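Local coordinates for HEPN domain-containing protein (PDB 1O3U) that is of unknown function but belongs to the all-helical HEPN family, some of whose relatives work in nucleotide-transfer or RNA-processing systems, at residues F37-A42 with R116-A121; E44-A49 with K123-C128; D65-L70 with E79-A84. All coordinates share one frame; numbering follows the deposited sequence.

How the interactions relate
The three contacts lie within one helical HEPN domain. Interactions 1 and 2 are successive sections of a single interface, where helices 32-54 and 104-132 run parallel; their centres are about 11 Å apart, and A42 touches I125 between them. Interaction 3 joins helices 63-70 and 78-88, its centre about 13 Å from interaction 1 and about 10 Å from interaction 2. Along the chain both its segments fall between the two long helices, so this antiparallel pair forms the connection that lies against them. V47 meets F66, F127 meets L80, K123 forms a salt bridge with E79 and probably a hydrogen bond with H83, and Y120 stacks on H83, tying the connecting helices to the long pair.

Interaction 1: residues F37-A42 with R116-A121; sequences FSSQQA and RLVNYA
Two long helices of the HEPN helical bundle, 32-54 and 104-132, run side by side in the same direction at F37-A42 and R116-A121. Their local axes come within 8.7 Å and differ by only 13°. Such close, nearly parallel packing relies on small residues: the CA atoms of S39 and V118 are 5.4 Å apart, and both S39 and A121 direct CB at the opposing helix.

The van der Waals contacts involve backbone as well as side chains. S39 CB lies against L117 O at 3.6 Å, while A121 CB fits against S39 O at 3.4 Å. One turn further on, A42 CB and A121 CB meet more loosely.

No hydrogen bond crosses the interface. S39 OG is anti to its carbonyl carbon (chi1 -68°), which lets it bond back to A35 O. The buried hydroxyl is thus satisfied within its own helix, and its oxygen also packs against V118 CG2 at 3.3 Å. Helices 11-28 and 78-88 close in through A23 and L87, both touching S39.

On the face of helix 104-132 that meets helix 78-88, polar and aromatic groups take over, with the Y120 ring stacked on H83. R116, which also forms a salt bridge with E86, donates from NH1 to Y120 OH at 3.2 Å, and the hydroxyl lies in the guanidinium plane. R116 O rests 3.1 Å above the Y120 ring plane, displaced toward the rim.

Interaction 2: residues E44-A49 with K123-C128; sequences EKAVKA and KIIRFC
The flat group at the centre of this contact is the peptide joining A46 to V47: C128 SG sits over one of its faces, 3.7 Å from A46 O. No aromatic ring enters the interface. The ring of F127 belongs to another side of its helix, where L80 of helix 78-88 lies over it. The parallel pairing of helices 32-54 and 104-132 continues here, with local axes 8.8 Å apart and crossing at 11°.

A46 directs its methyl at the second helix and touches the base of I125, CB to CG1, at 3.7 Å. V47 CG2, anti to its carbonyl carbon, comes obliquely across to I124 CG2 at 4.0 Å and lies equally far from C128 SG. I124 offers the methyl branch that is anti to its backbone N. The same valine reaches F66 and L67 of helix 63-70, while I124 also meets L87 of helix 78-88, so the interface joins further helices of the HEPN bundle.

All five touching residues are buried, and no hydrogen bond or salt bridge spans the segments. Cohesion therefore rests on methyl and thiol packing, with the sulfur laid against a backbone amide.

Interaction 3: residues D65-L70 with E79-A84; sequences DFLGEL and ELMDHA
M81 leaves its backbone with CG anti to N (chi1 -176°) and then bends twice, at chi2 54° and chi3 50°, so that its terminal methyl folds over to the neighbouring helix. L67 answers with CG anti to its carbonyl carbon and CD1 extended, anti to CA, across the gap. These two side chains bind helices 63-70 and 78-88 into a roughly antiparallel helical hairpin of the HEPN domain. The axes are 10.2 Å from each other, wider than in the parallel pair formed by the long helices.

M81 CE is pressed against L67 CB at 3.3 Å, tighter than ordinary carbon packing. The same methyl lies 4.0 Å from G68 N, on the exposed side of the contact where the glycine brings only backbone. Deeper in, L67 CD1 rests against the opposing helix, 3.7 Å from A84 CB and nearly as close to L80 O. L67 is buried and, with F66, packs on V47 of helix 32-54, while L80 meets K123 and F127 of helix 104-132.

No hydrogen bond links the two segments; the contact is essentially apolar. Polar groups work at its borders. S71 and S72 bond to L67 O and E69 O where helix 63-70 finishes. On the far side of helix 78-88, K123 NZ forms a salt bridge with E79 and probably a hydrogen bond with H83 NE2. There E79 O lies 3.0 Å above the H83 ring plane, over its centre.

Interaction 1: residues F37-A42 with R116-A121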
ATOM      1  N   PHE A  37      -8.130  -2.495   4.942  1.00 13.32           N
ATOM      2  CA  PHE A  37      -6.676  -2.308   4.851  1.00 12.39           C
ATOM      3  C   PHE A  37      -6.263  -1.353   3.709  1.00 10.96           C
ATOM      4  O   PHE A  37      -5.497  -0.409   3.910  1.00  9.75           O
ATOM      5  CB  PHE A  37      -6.031  -3.687   4.675  1.00 12.58           C
ATOM      6  CG  PHE A  37      -4.554  -3.639   4.489  1.00 14.94           C
ATOM      7  CD1 PHE A  37      -3.719  -3.396   5.558  1.00 17.39           C
ATOM      8  CD2 PHE A  37      -3.992  -3.870   3.247  1.00 16.71           C
ATOM      9  CE1 PHE A  37      -2.336  -3.367   5.393  1.00 16.89           C
ATOM     10  CE2 PHE A  37      -2.619  -3.813   3.073  1.00 16.10           C
ATOM     11  CZ  PHE A  37      -1.796  -3.595   4.144  1.00 16.27           C
ATOM     12  N   SER A  38      -6.777  -1.611   2.511  1.00 10.42           N
ATOM     13  CA  SER A  38      -6.485  -0.805   1.330  1.00 10.28           C
ATOM     14  C   SER A  38      -6.947   0.653   1.522  1.00 10.50           C
ATOM     15  O   SER A  38      -6.315   1.583   1.037  1.00  9.74           O
ATOM     16  CB  SER A  38      -7.199  -1.378   0.123  1.00 12.68           C
ATOM     17  OG  SER A  38      -6.615  -2.601  -0.269  1.00 15.05           O
ATOM     18  N   SER A  39      -8.094   0.831   2.174  1.00  9.16           N
ATOM     19  CA  SER A  39      -8.654   2.165   2.442  1.00  9.38           C
ATOM     20  C   SER A  39      -7.703   3.001   3.346  1.00  9.28           C
ATOM     21  O   SER A  39      -7.481   4.210   3.102  1.00  7.92           O
ATOM     22  CB  SER A  39     -10.037   2.019   3.111  1.00  9.38           C
ATOM     23  OG  SER A  39     -10.954   1.466   2.187  1.00 11.50           O
ATOM     24  N   GLN A  40      -7.165   2.355   4.378  1.00  9.01           N
ATOM     25  CA  GLN A  40      -6.183   2.996   5.258  1.00 10.25           C
ATOM     26  C   GLN A  40      -4.982   3.481   4.437  1.00  9.95           C
ATOM     27  O   GLN A  40      -4.580   4.629   4.555  1.00  9.51           O
ATOM     28  CB  GLN A  40      -5.670   2.015   6.328  1.00 11.36           C
ATOM     29  CG  GLN A  40      -6.611   1.653   7.386  1.00 15.40           C
ATOM     30  CD  GLN A  40      -6.005   0.606   8.338  1.00 18.89           C
ATOM     31  OE1 GLN A  40      -5.299  -0.320   7.900  1.00 21.67           O
ATOM     32  NE2 GLN A  40      -6.257   0.765   9.619  1.00 21.85           N
ATOM     33  N   GLN A  41      -4.428   2.595   3.603  1.00  9.51           N
ATOM     34  CA  GLN A  41      -3.292   2.930   2.743  1.00 10.16           C
ATOM     35  C   GLN A  41      -3.584   4.075   1.755  1.00 10.72           C
ATOM     36  O   GLN A  41      -2.760   4.995   1.586  1.00 10.32           O
ATOM     37  CB  GLN A  41      -2.803   1.679   2.022  1.00 10.93           C
ATOM     38  CG  GLN A  41      -2.353   0.558   2.964  1.00 13.86           C
ATOM     39  CD  GLN A  41      -1.051   0.902   3.634  1.00 21.72           C
ATOM     40  OE1 GLN A  41      -0.129   1.434   2.978  1.00 23.68           O
ATOM     41  NE2 GLN A  41      -0.963   0.644   4.939  1.00 23.73           N
ATOM     42  N   ALA A  42      -4.767   4.044   1.148  1.00  9.56           N
ATOM     43  CA  ALA A  42      -5.184   5.071   0.190  1.00 10.01           C
ATOM     44  C   ALA A  42      -5.220   6.429   0.889  1.00 10.46           C
ATOM     45  O   ALA A  42      -4.734   7.414   0.344  1.00 10.42           O
ATOM     46  CB  ALA A  42      -6.510   4.754  -0.361  1.00  9.83           C
ATOM     47  N   ARG A 116     -18.269   2.060   4.441  1.00  9.95           N
ATOM     48  CA  ARG A 116     -18.014   3.284   5.182  1.00 10.94           C
ATOM     49  C   ARG A 116     -16.531   3.689   5.080  1.00 10.18           C
ATOM     50  O   ARG A 116     -16.195   4.861   4.779  1.00  8.07           O
ATOM     51  CB  ARG A 116     -18.436   3.059   6.648  1.00 12.07           C
ATOM     52  CG  ARG A 116     -18.658   4.230   7.440  1.00 15.58           C
ATOM     53  CD  ARG A 116     -19.685   4.024   8.557  1.00 15.83           C
ATOM     54  NE  ARG A 116     -19.336   2.929   9.464  1.00 17.78           N
ATOM     55  CZ  ARG A 116     -18.326   2.974  10.317  1.00 22.01           C
ATOM     56  NH1 ARG A 116     -17.564   4.046  10.390  1.00 23.16           N
ATOM     57  NH2 ARG A 116     -18.055   1.929  11.101  1.00 24.68           N
ATOM     58  N   LEU A 117     -15.663   2.739   5.363  1.00  9.14           N
ATOM     59  CA  LEU A 117     -14.230   3.025   5.364  1.00  9.74           C
ATOM     60  C   LEU A 117     -13.728   3.367   3.952  1.00  9.25           C
ATOM     61  O   LEU A 117     -12.847   4.209   3.771  1.00  8.67           O
ATOM     62  CB  LEU A 117     -13.442   1.872   5.981  1.00 10.57           C
ATOM     63  CG  LEU A 117     -13.804   1.580   7.438  1.00 14.29           C
ATOM     64  CD1 LEU A 117     -13.016   0.405   7.948  1.00 18.75           C
ATOM     65  CD2 LEU A 117     -13.559   2.806   8.271  1.00 13.53           C
ATOM     66  N   VAL A 118     -14.260   2.694   2.946  1.00  8.75           N
ATOM     67  CA  VAL A 118     -13.888   2.990   1.568  1.00  9.95           C
ATOM     68  C   VAL A 118     -14.351   4.422   1.239  1.00 10.24           C
ATOM     69  O   VAL A 118     -13.602   5.236   0.634  1.00  8.26           O
ATOM     70  CB  VAL A 118     -14.479   1.939   0.600  1.00 10.58           C
ATOM     71  CG1 VAL A 118     -14.471   2.434  -0.828  1.00 13.73           C
ATOM     72  CG2 VAL A 118     -13.753   0.550   0.736  1.00 11.22           C
ATOM     73  N   ASN A 119     -15.594   4.745   1.612  1.00  8.83           N
ATOM     74  CA  ASN A 119     -16.079   6.089   1.393  1.00  8.73           C
ATOM     75  C   ASN A 119     -15.232   7.139   2.099  1.00  7.79           C
ATOM     76  O   ASN A 119     -14.981   8.201   1.557  1.00  7.30           O
ATOM     77  CB  ASN A 119     -17.534   6.247   1.806  1.00  8.00           C
ATOM     78  CG  ASN A 119     -18.470   5.448   0.934  1.00 12.14           C
ATOM     79  OD1 ASN A 119     -18.104   5.000  -0.175  1.00 13.47           O
ATOM     80  ND2 ASN A 119     -19.715   5.244   1.439  1.00 12.82           N
ATOM     81  N   TYR A 120     -14.826   6.845   3.320  1.00  7.62           N
ATOM     82  CA  TYR A 120     -13.992   7.774   4.088  1.00  7.53           C
ATOM     83  C   TYR A 120     -12.686   8.018   3.361  1.00  7.85           C
ATOM     84  O   TYR A 120     -12.241   9.150   3.312  1.00  7.10           O
ATOM     85  CB  TYR A 120     -13.676   7.259   5.478  1.00  7.72           C
ATOM     86  CG  TYR A 120     -14.845   7.174   6.430  1.00  8.28           C
ATOM     87  CD1 TYR A 120     -16.067   7.737   6.120  1.00  7.33           C
ATOM     88  CD2 TYR A 120     -14.686   6.592   7.697  1.00  9.81           C
ATOM     89  CE1 TYR A 120     -17.133   7.656   6.999  1.00 10.76           C
ATOM     90  CE2 TYR A 120     -15.716   6.531   8.569  1.00 10.76           C
ATOM     91  CZ  TYR A 120     -16.948   7.061   8.223  1.00 10.91           C
ATOM     92  OH  TYR A 120     -17.992   6.995   9.110  1.00 12.02           O
ATOM     93  N   ALA A 121     -12.069   6.965   2.831  1.00  8.42           N
ATOM     94  CA  ALA A 121     -10.794   7.116   2.149  1.00  8.92           C
ATOM     95  C   ALA A 121     -10.983   7.968   0.877  1.00  9.65           C
ATOM     96  O   ALA A 121     -10.212   8.878   0.593  1.00  8.16           O
ATOM     97  CB  ALA A 121     -10.227   5.775   1.790  1.00  8.67           C
TER

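Interaction 2: residues E44-A49 with K123-C128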
ATOM      1  N   GLU A  44      -3.712   7.409   3.738  1.00 10.91           N
ATOM      2  CA  GLU A  44      -2.313   7.747   4.046  1.00 12.01           C
ATOM      3  C   GLU A  44      -1.556   8.367   2.875  1.00 11.61           C
ATOM      4  O   GLU A  44      -0.896   9.423   2.993  1.00 11.52           O
ATOM      5  CB  GLU A  44      -1.583   6.482   4.534  1.00 13.75           C
ATOM      6  CG  GLU A  44      -2.029   6.023   5.884  1.00 17.05           C
ATOM      7  CD  GLU A  44      -1.233   4.846   6.423  1.00 26.78           C
ATOM      8  OE1 GLU A  44      -0.016   4.684   6.049  1.00 27.27           O
ATOM      9  OE2 GLU A  44      -1.840   4.130   7.273  1.00 28.64           O
ATOM     10  N   LYS A  45      -1.628   7.711   1.727  1.00 10.55           N
ATOM     11  CA  LYS A  45      -0.919   8.163   0.555  1.00 11.24           C
ATOM     12  C   LYS A  45      -1.462   9.530   0.081  1.00 11.04           C
ATOM     13  O   LYS A  45      -0.686  10.376  -0.345  1.00 10.82           O
ATOM     14  CB  LYS A  45      -0.956   7.103  -0.546  1.00 11.45           C
ATOM     15  CG  LYS A  45      -0.118   5.843  -0.226  1.00 14.14           C
ATOM     16  CD  LYS A  45      -0.009   4.915  -1.405  1.00 17.63           C
ATOM     17  CE  LYS A  45       0.819   3.653  -1.115  1.00 18.76           C
ATOM     18  NZ  LYS A  45       0.034   2.445  -0.759  1.00 20.59           N
ATOM     19  N   ALA A  46      -2.776   9.742   0.180  1.00 11.08           N
ATOM     20  CA  ALA A  46      -3.416  10.973  -0.296  1.00 11.62           C
ATOM     21  C   ALA A  46      -2.861  12.146   0.540  1.00 10.74           C
ATOM     22  O   ALA A  46      -2.445  13.171   0.008  1.00 10.48           O
ATOM     23  CB  ALA A  46      -4.913  10.898  -0.138  1.00 11.90           C
ATOM     24  N   VAL A  47      -2.797  11.974   1.841  1.00 10.04           N
ATOM     25  CA  VAL A  47      -2.304  13.074   2.692  1.00 10.69           C
ATOM     26  C   VAL A  47      -0.810  13.349   2.463  1.00 10.32           C
ATOM     27  O   VAL A  47      -0.366  14.509   2.427  1.00 10.72           O
ATOM     28  CB  VAL A  47      -2.599  12.821   4.176  1.00 10.35           C
ATOM     29  CG1 VAL A  47      -2.099  13.990   5.024  1.00 12.83           C
ATOM     30  CG2 VAL A  47      -4.088  12.596   4.415  1.00 13.41           C
ATOM     31  N   LYS A  48      -0.024  12.296   2.290  1.00 10.47           N
ATOM     32  CA  LYS A  48       1.391  12.447   1.950  1.00 12.52           C
ATOM     33  C   LYS A  48       1.624  13.236   0.647  1.00 12.26           C
ATOM     34  O   LYS A  48       2.634  13.951   0.517  1.00 11.31           O
ATOM     35  CB  LYS A  48       2.076  11.093   1.830  1.00 12.51           C
ATOM     36  CG  LYS A  48       2.245  10.398   3.121  1.00 16.15           C
ATOM     37  CD  LYS A  48       2.996   9.078   2.896  1.00 19.20           C
ATOM     38  CE  LYS A  48       2.975   8.217   4.147  1.00 22.14           C
ATOM     39  N   ALA A  49       0.705  13.094  -0.309  1.00 11.59           N
ATOM     40  CA  ALA A  49       0.787  13.857  -1.559  1.00 11.90           C
ATOM     41  C   ALA A  49       0.752  15.369  -1.270  1.00 11.67           C
ATOM     42  O   ALA A  49       1.446  16.132  -1.931  1.00 12.10           O
ATOM     43  CB  ALA A  49      -0.340  13.471  -2.506  1.00 12.52           C
ATOM     44  N   LYS A 123     -13.334  10.234   0.412  1.00  8.85           N
ATOM     45  CA  LYS A 123     -13.528  11.571   0.892  1.00  8.97           C
ATOM     46  C   LYS A 123     -12.218  12.287   1.168  1.00  9.31           C
ATOM     47  O   LYS A 123     -12.017  13.433   0.760  1.00  7.94           O
ATOM     48  CB  LYS A 123     -14.409  11.495   2.137  1.00 10.24           C
ATOM     49  CG  LYS A 123     -15.213  12.631   2.423  1.00 16.10           C
ATOM     50  CD  LYS A 123     -16.409  12.149   3.292  1.00 18.54           C
ATOM     51  CE  LYS A 123     -17.334  13.225   3.602  1.00 20.34           C
ATOM     52  NZ  LYS A 123     -18.036  12.965   4.878  1.00 20.12           N
ATOM     53  N   ILE A 124     -11.302  11.595   1.851  1.00  8.52           N
ATOM     54  CA  ILE A 124     -10.006  12.158   2.136  1.00  8.47           C
ATOM     55  C   ILE A 124      -9.212  12.418   0.855  1.00  8.60           C
ATOM     56  O   ILE A 124      -8.578  13.514   0.702  1.00  8.70           O
ATOM     57  CB  ILE A 124      -9.251  11.261   3.147  1.00  8.16           C
ATOM     58  CG1 ILE A 124      -9.903  11.381   4.534  1.00  8.57           C
ATOM     59  CG2 ILE A 124      -7.774  11.655   3.235  1.00  8.88           C
ATOM     60  CD1 ILE A 124      -9.420  10.347   5.579  1.00 10.02           C
ATOM     61  N   ILE A 125      -9.206  11.439  -0.053  1.00  7.44           N
ATOM     62  CA  ILE A 125      -8.574  11.627  -1.356  1.00  8.67           C
ATOM     63  C   ILE A 125      -9.100  12.888  -2.086  1.00  8.60           C
ATOM     64  O   ILE A 125      -8.314  13.687  -2.568  1.00  8.65           O
ATOM     65  CB  ILE A 125      -8.729  10.397  -2.224  1.00  8.80           C
ATOM     66  CG1 ILE A 125      -7.894   9.254  -1.666  1.00  9.13           C
ATOM     67  CG2 ILE A 125      -8.409  10.736  -3.703  1.00 10.64           C
ATOM     68  CD1 ILE A 125      -8.247   7.869  -2.322  1.00 11.83           C
ATOM     69  N   ARG A 126     -10.416  13.069  -2.132  1.00  8.67           N
ATOM     70  CA  ARG A 126     -11.038  14.183  -2.841  1.00  9.94           C
ATOM     71  C   ARG A 126     -10.746  15.521  -2.127  1.00  9.46           C
ATOM     72  O   ARG A 126     -10.484  16.525  -2.773  1.00 10.77           O
ATOM     73  CB  ARG A 126     -12.532  13.933  -2.968  1.00  9.45           C
ATOM     74  CG  ARG A 126     -12.857  12.768  -3.925  1.00 10.45           C
ATOM     75  CD  ARG A 126     -14.335  12.465  -4.038  1.00 11.67           C
ATOM     76  NE  ARG A 126     -14.614  11.592  -5.169  1.00 13.47           N
ATOM     77  CZ  ARG A 126     -15.796  11.061  -5.424  1.00 11.93           C
ATOM     78  NH1 ARG A 126     -16.833  11.311  -4.649  1.00 15.14           N
ATOM     79  NH2 ARG A 126     -15.944  10.295  -6.475  1.00 10.60           N
ATOM     80  N   PHE A 127     -10.698  15.504  -0.806  1.00 10.05           N
ATOM     81  CA  PHE A 127     -10.272  16.692  -0.038  1.00  9.16           C
ATOM     82  C   PHE A 127      -8.828  17.107  -0.367  1.00  9.12           C
ATOM     83  O   PHE A 127      -8.512  18.322  -0.621  1.00  9.83           O
ATOM     84  CB  PHE A 127     -10.368  16.430   1.447  1.00  8.58           C
ATOM     85  CG  PHE A 127      -9.906  17.591   2.279  1.00  9.23           C
ATOM     86  CD1 PHE A 127     -10.714  18.664   2.493  1.00 12.43           C
ATOM     87  CD2 PHE A 127      -8.637  17.582   2.852  1.00 14.28           C
ATOM     88  CE1 PHE A 127     -10.272  19.734   3.297  1.00 13.94           C
ATOM     89  CE2 PHE A 127      -8.207  18.628   3.627  1.00 14.10           C
ATOM     90  CZ  PHE A 127      -9.019  19.701   3.845  1.00 14.45           C
ATOM     91  N   CYS A 128      -7.924  16.132  -0.325  1.00  9.50           N
ATOM     92  CA  CYS A 128      -6.540  16.351  -0.712  1.00  9.51           C
ATOM     93  C   CYS A 128      -6.412  16.820  -2.170  1.00 10.29           C
ATOM     94  O   CYS A 128      -5.618  17.737  -2.451  1.00  9.63           O
ATOM     95  CB  CYS A 128      -5.697  15.107  -0.481  1.00  9.54           C
ATOM     96  SG  CYS A 128      -5.552  14.661   1.256  1.00 13.21           S
TER

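Interaction 3: residues D65-L70 with E79-A84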
ATOM      1  N   ASP A  65      -2.122  10.963  12.271  1.00 16.04           N
ATOM      2  CA  ASP A  65      -0.814  11.601  12.446  1.00 17.14           C
ATOM      3  C   ASP A  65      -0.649  12.687  11.387  1.00 16.82           C
ATOM      4  O   ASP A  65      -0.403  13.840  11.701  1.00 17.15           O
ATOM      5  CB  ASP A  65       0.366  10.610  12.317  1.00 17.04           C
ATOM      6  CG  ASP A  65       0.555   9.729  13.530  1.00 20.31           C
ATOM      7  OD1 ASP A  65       0.054  10.063  14.628  1.00 20.85           O
ATOM      8  OD2 ASP A  65       1.210   8.663  13.461  1.00 22.56           O
ATOM      9  N   PHE A  66      -0.815  12.317  10.125  1.00 17.48           N
ATOM     10  CA  PHE A  66      -0.544  13.249   9.037  1.00 16.76           C
ATOM     11  C   PHE A  66      -1.565  14.396   9.004  1.00 15.97           C
ATOM     12  O   PHE A  66      -1.204  15.542   8.798  1.00 15.51           O
ATOM     13  CB  PHE A  66      -0.529  12.536   7.692  1.00 17.41           C
ATOM     14  CG  PHE A  66       0.448  11.384   7.598  1.00 18.86           C
ATOM     15  CD1 PHE A  66       1.762  11.516   7.988  1.00 21.37           C
ATOM     16  CD2 PHE A  66       0.050  10.187   7.023  1.00 22.09           C
ATOM     17  CE1 PHE A  66       2.647  10.464   7.859  1.00 21.35           C
ATOM     18  CE2 PHE A  66       0.945   9.124   6.912  1.00 24.86           C
ATOM     19  CZ  PHE A  66       2.242   9.277   7.324  1.00 21.97           C
ATOM     20  N   LEU A  67      -2.841  14.106   9.198  1.00 16.70           N
ATOM     21  CA  LEU A  67      -3.850  15.199   9.248  1.00 16.66           C
ATOM     22  C   LEU A  67      -3.643  16.156  10.399  1.00 17.29           C
ATOM     23  O   LEU A  67      -3.880  17.352  10.269  1.00 17.99           O
ATOM     24  CB  LEU A  67      -5.265  14.629   9.334  1.00 17.18           C
ATOM     25  CG  LEU A  67      -5.868  14.023   8.101  1.00 16.30           C
ATOM     26  CD1 LEU A  67      -7.330  13.721   8.417  1.00 16.64           C
ATOM     27  CD2 LEU A  67      -5.768  14.997   6.869  1.00 15.29           C
ATOM     28  N   GLY A  68      -3.183  15.649  11.537  1.00 17.69           N
ATOM     29  CA  GLY A  68      -2.867  16.503  12.659  1.00 17.97           C
ATOM     30  C   GLY A  68      -1.762  17.473  12.301  1.00 18.20           C
ATOM     31  O   GLY A  68      -1.873  18.642  12.600  1.00 19.96           O
ATOM     32  N   GLU A  69      -0.688  16.996  11.664  1.00 18.58           N
ATOM     33  CA  GLU A  69       0.428  17.861  11.257  1.00 19.23           C
ATOM     34  C   GLU A  69      -0.071  18.890  10.234  1.00 19.03           C
ATOM     35  O   GLU A  69       0.282  20.069  10.278  1.00 18.55           O
ATOM     36  CB  GLU A  69       1.593  17.045  10.628  1.00 20.07           C
ATOM     37  CG  GLU A  69       2.563  16.353  11.579  1.00 24.17           C
ATOM     38  CD  GLU A  69       3.624  15.524  10.831  1.00 28.84           C
ATOM     39  OE1 GLU A  69       4.457  16.102  10.069  1.00 28.55           O
ATOM     40  OE2 GLU A  69       3.614  14.280  11.003  1.00 31.70           O
ATOM     41  N   LEU A  70      -0.896  18.416   9.313  1.00 17.95           N
ATOM     42  CA  LEU A  70      -1.432  19.274   8.255  1.00 18.66           C
ATOM     43  C   LEU A  70      -2.273  20.444   8.815  1.00 18.18           C
ATOM     44  O   LEU A  70      -2.308  21.524   8.220  1.00 17.81           O
ATOM     45  CB  LEU A  70      -2.221  18.415   7.276  1.00 18.20           C
ATOM     46  CG  LEU A  70      -2.331  18.939   5.852  1.00 20.34           C
ATOM     47  CD1 LEU A  70      -0.940  19.261   5.281  1.00 21.63           C
ATOM     48  CD2 LEU A  70      -3.099  17.929   4.940  1.00 18.59           C
ATOM     49  N   GLU A  79     -14.994  16.444  10.526  1.00 16.68           N
ATOM     50  CA  GLU A  79     -15.496  15.159  10.051  1.00 16.90           C
ATOM     51  C   GLU A  79     -14.436  14.329   9.350  1.00 15.98           C
ATOM     52  O   GLU A  79     -14.498  13.120   9.401  1.00 15.64           O
ATOM     53  CB  GLU A  79     -16.710  15.322   9.152  1.00 17.76           C
ATOM     54  CG  GLU A  79     -16.452  15.666   7.702  1.00 20.14           C
ATOM     55  CD  GLU A  79     -17.727  16.081   7.006  1.00 25.01           C
ATOM     56  OE1 GLU A  79     -18.203  17.185   7.353  1.00 29.80           O
ATOM     57  OE2 GLU A  79     -18.260  15.312   6.160  1.00 23.85           O
ATOM     58  N   LEU A  80     -13.483  14.975   8.681  1.00 14.46           N
ATOM     59  CA  LEU A  80     -12.349  14.234   8.080  1.00 14.81           C
ATOM     60  C   LEU A  80     -11.422  13.676   9.149  1.00 14.31           C
ATOM     61  O   LEU A  80     -10.890  12.616   8.987  1.00 12.76           O
ATOM     62  CB  LEU A  80     -11.570  15.099   7.102  1.00 14.02           C
ATOM     63  CG  LEU A  80     -12.297  15.439   5.801  1.00 16.86           C
ATOM     64  CD1 LEU A  80     -11.349  16.167   4.796  1.00 18.29           C
ATOM     65  CD2 LEU A  80     -12.944  14.218   5.153  1.00 16.01           C
ATOM     66  N   MET A  81     -11.171  14.425  10.221  1.00 14.84           N
ATOM     67  CA  MET A  81     -10.374  13.874  11.328  1.00 15.34           C
ATOM     68  C   MET A  81     -11.101  12.695  11.936  1.00 14.73           C
ATOM     69  O   MET A  81     -10.464  11.693  12.235  1.00 14.96           O
ATOM     70  CB  MET A  81     -10.090  14.909  12.425  1.00 15.48           C
ATOM     71  CG  MET A  81      -9.160  14.388  13.550  1.00 17.29           C
ATOM     72  SD  MET A  81      -7.506  13.659  13.023  1.00 21.11           S
ATOM     73  CE  MET A  81      -7.065  14.945  12.051  1.00 21.50           C
ATOM     74  N   ASP A  82     -12.422  12.825  12.127  1.00 14.50           N
ATOM     75  CA  ASP A  82     -13.274  11.727  12.599  1.00 14.42           C
ATOM     76  C   ASP A  82     -13.124  10.488  11.705  1.00 13.74           C
ATOM     77  O   ASP A  82     -12.925   9.389  12.195  1.00 13.26           O
ATOM     78  CB  ASP A  82     -14.760  12.125  12.638  1.00 14.99           C
ATOM     79  CG  ASP A  82     -15.133  12.950  13.863  1.00 19.32           C
ATOM     80  OD1 ASP A  82     -16.335  13.349  13.987  1.00 25.11           O
ATOM     81  OD2 ASP A  82     -14.300  13.236  14.757  1.00 21.74           O
ATOM     82  N   HIS A  83     -13.225  10.674  10.401  1.00 12.38           N
ATOM     83  CA  HIS A  83     -13.059   9.546   9.471  1.00 12.98           C
ATOM     84  C   HIS A  83     -11.673   8.920   9.587  1.00 12.33           C
ATOM     85  O   HIS A  83     -11.519   7.696   9.522  1.00 11.65           O
ATOM     86  CB  HIS A  83     -13.259   9.979   8.021  1.00 12.80           C
ATOM     87  CG  HIS A  83     -14.620  10.520   7.708  1.00 13.15           C
ATOM     88  ND1 HIS A  83     -15.705  10.362   8.540  1.00 14.15           N
ATOM     89  CD2 HIS A  83     -15.071  11.204   6.626  1.00 13.03           C
ATOM     90  CE1 HIS A  83     -16.760  10.951   8.005  1.00 15.63           C
ATOM     91  NE2 HIS A  83     -16.413  11.433   6.821  1.00 15.52           N
ATOM     92  N   ALA A  84     -10.664   9.778   9.738  1.00 11.94           N
ATOM     93  CA  ALA A  84      -9.287   9.331   9.823  1.00 12.15           C
ATOM     94  C   ALA A  84      -9.121   8.435  11.029  1.00 12.14           C
ATOM     95  O   ALA A  84      -8.436   7.440  10.972  1.00 11.76           O
ATOM     96  CB  ALA A  84      -8.351  10.490   9.921  1.00 12.48           C
TER